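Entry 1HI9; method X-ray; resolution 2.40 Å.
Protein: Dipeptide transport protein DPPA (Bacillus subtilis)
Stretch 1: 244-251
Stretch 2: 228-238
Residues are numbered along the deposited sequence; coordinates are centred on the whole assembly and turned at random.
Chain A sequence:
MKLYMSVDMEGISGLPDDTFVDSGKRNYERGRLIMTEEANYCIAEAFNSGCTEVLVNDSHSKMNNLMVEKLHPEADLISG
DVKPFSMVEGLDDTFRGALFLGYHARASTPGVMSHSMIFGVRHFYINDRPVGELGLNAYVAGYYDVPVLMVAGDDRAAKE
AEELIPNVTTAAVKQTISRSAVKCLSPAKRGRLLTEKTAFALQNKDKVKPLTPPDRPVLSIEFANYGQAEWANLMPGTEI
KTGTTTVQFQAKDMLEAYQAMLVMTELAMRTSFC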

# COMPACT_ATOMS: atom_id res chain seq x y z
N THR A 244 26.51 29.68 -15.23
CA THR A 244 26.81 28.27 -14.93
C THR A 244 25.96 27.74 -13.78
O THR A 244 25.12 28.45 -13.22
CB THR A 244 28.28 28.08 -14.51
OG1 THR A 244 28.42 28.39 -13.11
CG2 THR A 244 29.20 28.98 -15.30
N THR A 245 26.19 26.48 -13.43
CA THR A 245 25.48 25.84 -12.34
C THR A 245 26.54 25.46 -11.32
O THR A 245 26.38 24.53 -10.53
CB THR A 245 24.76 24.57 -12.79
OG1 THR A 245 25.73 23.64 -13.31
CG2 THR A 245 23.74 24.90 -13.86
N THR A 246 27.63 26.22 -11.34
CA THR A 246 28.76 25.99 -10.45
C THR A 246 28.74 26.98 -9.29
O THR A 246 28.51 28.18 -9.49
CB THR A 246 30.08 26.15 -11.22
OG1 THR A 246 30.04 25.35 -12.41
CG2 THR A 246 31.25 25.71 -10.37
N VAL A 247 28.97 26.47 -8.09
CA VAL A 247 29.01 27.29 -6.88
C VAL A 247 30.41 27.18 -6.29
O VAL A 247 30.96 26.09 -6.22
CB VAL A 247 27.97 26.81 -5.85
CG1 VAL A 247 27.97 27.74 -4.65
CG2 VAL A 247 26.59 26.75 -6.50
N GLN A 248 30.98 28.31 -5.90
CA GLN A 248 32.33 28.31 -5.35
C GLN A 248 32.37 28.71 -3.88
O GLN A 248 31.52 29.45 -3.39
CB GLN A 248 33.23 29.24 -6.16
CG GLN A 248 33.22 28.98 -7.65
CD GLN A 248 34.33 29.71 -8.37
OE1 GLN A 248 34.55 30.90 -8.14
NE2 GLN A 248 35.04 29.00 -9.26
N PHE A 249 33.39 28.22 -3.19
CA PHE A 249 33.57 28.50 -1.79
C PHE A 249 35.06 28.58 -1.45
O PHE A 249 35.78 27.60 -1.60
CB PHE A 249 32.92 27.39 -0.95
CG PHE A 249 33.16 27.53 0.53
CD1 PHE A 249 32.46 28.47 1.28
CD2 PHE A 249 34.15 26.78 1.15
CE1 PHE A 249 32.73 28.64 2.63
CE2 PHE A 249 34.43 26.95 2.50
CZ PHE A 249 33.72 27.89 3.24
N GLN A 250 35.50 29.76 -1.00
CA GLN A 250 36.89 29.96 -0.62
C GLN A 250 37.03 29.44 0.81
O GLN A 250 36.39 29.95 1.73
CB GLN A 250 37.26 31.45 -0.69
CG GLN A 250 38.61 31.80 -0.07
CD GLN A 250 39.79 31.15 -0.79
OE1 GLN A 250 40.16 31.55 -1.89
NE2 GLN A 250 40.38 30.15 -0.16
N ALA A 251 37.84 28.40 0.98
CA ALA A 251 38.04 27.78 2.29
C ALA A 251 39.36 28.21 2.94
O ALA A 251 40.27 28.67 2.26
CB ALA A 251 38.01 26.27 2.15
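Stretch 2 (228-238) QAEWANLMPGT

Stretch 2 comes down on the strand 246-250 as the last turn of a helix, 228-232, followed by two tight turns, and overall it advances in the strand's direction: Ala 229 lies near Thr 245 (CA to CA 5.6 Å), Thr 238 near Phe 249 (4.8 Å). No direct hydrogen bond crosses the contact, so packing and one water do the work.

Val 247 covers the most surface. Its side chain, in the t rotamer, points toward the helix end, with CG2 3.8 Å from Ala 229 CB and 4.3 Å from Ala 232 CB; each alanine presents just a methyl group. Its CG1 reaches Thr 238 CB at 3.7 Å, so one valine touches helix and final residue.

Phe 249, also t, takes the turns. Met 235 CE sits over one ring face, 4.0 Å from the Phe 249 ring centroid, a CH-pi contact. The type II turn from Met 235 to Thr 238 is fastened by Thr 238 OG1 donating to Met 235 O at 2.7 Å. Gly 237 suits it doubly: a CB there would jam against the preceding carbonyl and lie 3.1 Å from Phe 249 CE1.

Beside it, Thr 238 CA approaches Gln 248 O at 3.2 Å, a CA-H...O contact, and a water links Gly 237 O (2.5 Å) to Gln 250 N (3.0 Å).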

# COMPACT_ATOMS: atom_id res chain seq x y z
N GLN A 228 19.87 22.96 -7.87
CA GLN A 228 20.81 22.44 -6.89
C GLN A 228 21.85 23.49 -6.57
O GLN A 228 22.33 23.56 -5.44
CB GLN A 228 21.47 21.17 -7.43
CG GLN A 228 20.45 20.12 -7.83
CD GLN A 228 21.02 19.10 -8.80
OE1 GLN A 228 21.73 19.47 -9.75
NE2 GLN A 228 20.70 17.82 -8.59
N ALA A 229 22.19 24.30 -7.55
CA ALA A 229 23.16 25.36 -7.32
C ALA A 229 22.55 26.40 -6.36
O ALA A 229 23.21 26.85 -5.44
CB ALA A 229 23.56 26.02 -8.64
N GLU A 230 21.29 26.77 -6.57
CA GLU A 230 20.64 27.74 -5.70
C GLU A 230 20.62 27.26 -4.25
O GLU A 230 20.88 28.03 -3.34
CB GLU A 230 19.20 28.00 -6.14
CG GLU A 230 19.07 28.59 -7.54
CD GLU A 230 17.63 28.75 -7.99
OE1 GLU A 230 16.85 27.78 -7.86
OE2 GLU A 230 17.30 29.86 -8.50
N TRP A 231 20.30 25.98 -4.04
CA TRP A 231 20.28 25.43 -2.69
C TRP A 231 21.65 25.59 -2.02
O TRP A 231 21.76 26.11 -0.91
CB TRP A 231 19.91 23.94 -2.72
CG TRP A 231 18.44 23.64 -2.45
CD1 TRP A 231 17.49 23.23 -3.36
CD2 TRP A 231 17.77 23.69 -1.17
NE1 TRP A 231 16.29 23.01 -2.72
CE2 TRP A 231 16.43 23.28 -1.39
CE3 TRP A 231 18.18 24.03 0.12
CZ2 TRP A 231 15.50 23.21 -0.35
CZ3 TRP A 231 17.25 23.95 1.16
CH2 TRP A 231 15.92 23.54 0.92
N ALA A 232 22.70 25.14 -2.70
CA ALA A 232 24.05 25.23 -2.16
C ALA A 232 24.46 26.69 -1.93
O ALA A 232 25.14 27.02 -0.95
CB ALA A 232 25.05 24.56 -3.10
N ASN A 233 24.05 27.56 -2.85
CA ASN A 233 24.38 28.97 -2.76
C ASN A 233 23.73 29.67 -1.56
O ASN A 233 23.90 30.87 -1.36
CB ASN A 233 24.00 29.66 -4.07
CG ASN A 233 24.53 31.08 -4.15
OD1 ASN A 233 25.66 31.35 -3.73
ND2 ASN A 233 23.73 31.98 -4.71
N LEU A 234 23.01 28.90 -0.77
CA LEU A 234 22.36 29.42 0.43
C LEU A 234 23.39 29.48 1.55
O LEU A 234 23.29 30.30 2.46
CB LEU A 234 21.21 28.50 0.85
CG LEU A 234 19.77 29.00 0.79
CD1 LEU A 234 19.52 29.88 -0.42
CD2 LEU A 234 18.86 27.78 0.78
N MET A 235 24.39 28.60 1.49
CA MET A 235 25.42 28.56 2.51
C MET A 235 26.28 29.82 2.48
O MET A 235 26.76 30.23 1.43
CB MET A 235 26.30 27.34 2.33
CG MET A 235 27.21 27.07 3.51
SD MET A 235 28.23 25.61 3.30
CE MET A 235 29.68 26.34 2.48
N PRO A 236 26.49 30.44 3.65
CA PRO A 236 27.31 31.65 3.72
C PRO A 236 28.71 31.41 3.15
O PRO A 236 29.29 30.34 3.34
CB PRO A 236 27.36 31.96 5.21
CG PRO A 236 26.06 31.40 5.71
CD PRO A 236 25.98 30.09 4.99
N GLY A 237 29.24 32.40 2.44
CA GLY A 237 30.56 32.26 1.86
C GLY A 237 30.59 31.64 0.47
O GLY A 237 31.67 31.44 -0.08
N THR A 238 29.42 31.36 -0.09
CA THR A 238 29.35 30.77 -1.43
C THR A 238 28.91 31.78 -2.47
O THR A 238 28.36 32.83 -2.14
CB THR A 238 28.33 29.60 -1.48
OG1 THR A 238 27.01 30.09 -1.23
CG2 THR A 238 28.69 28.53 -0.47
O HOH W 1 34.03 31.61 0.82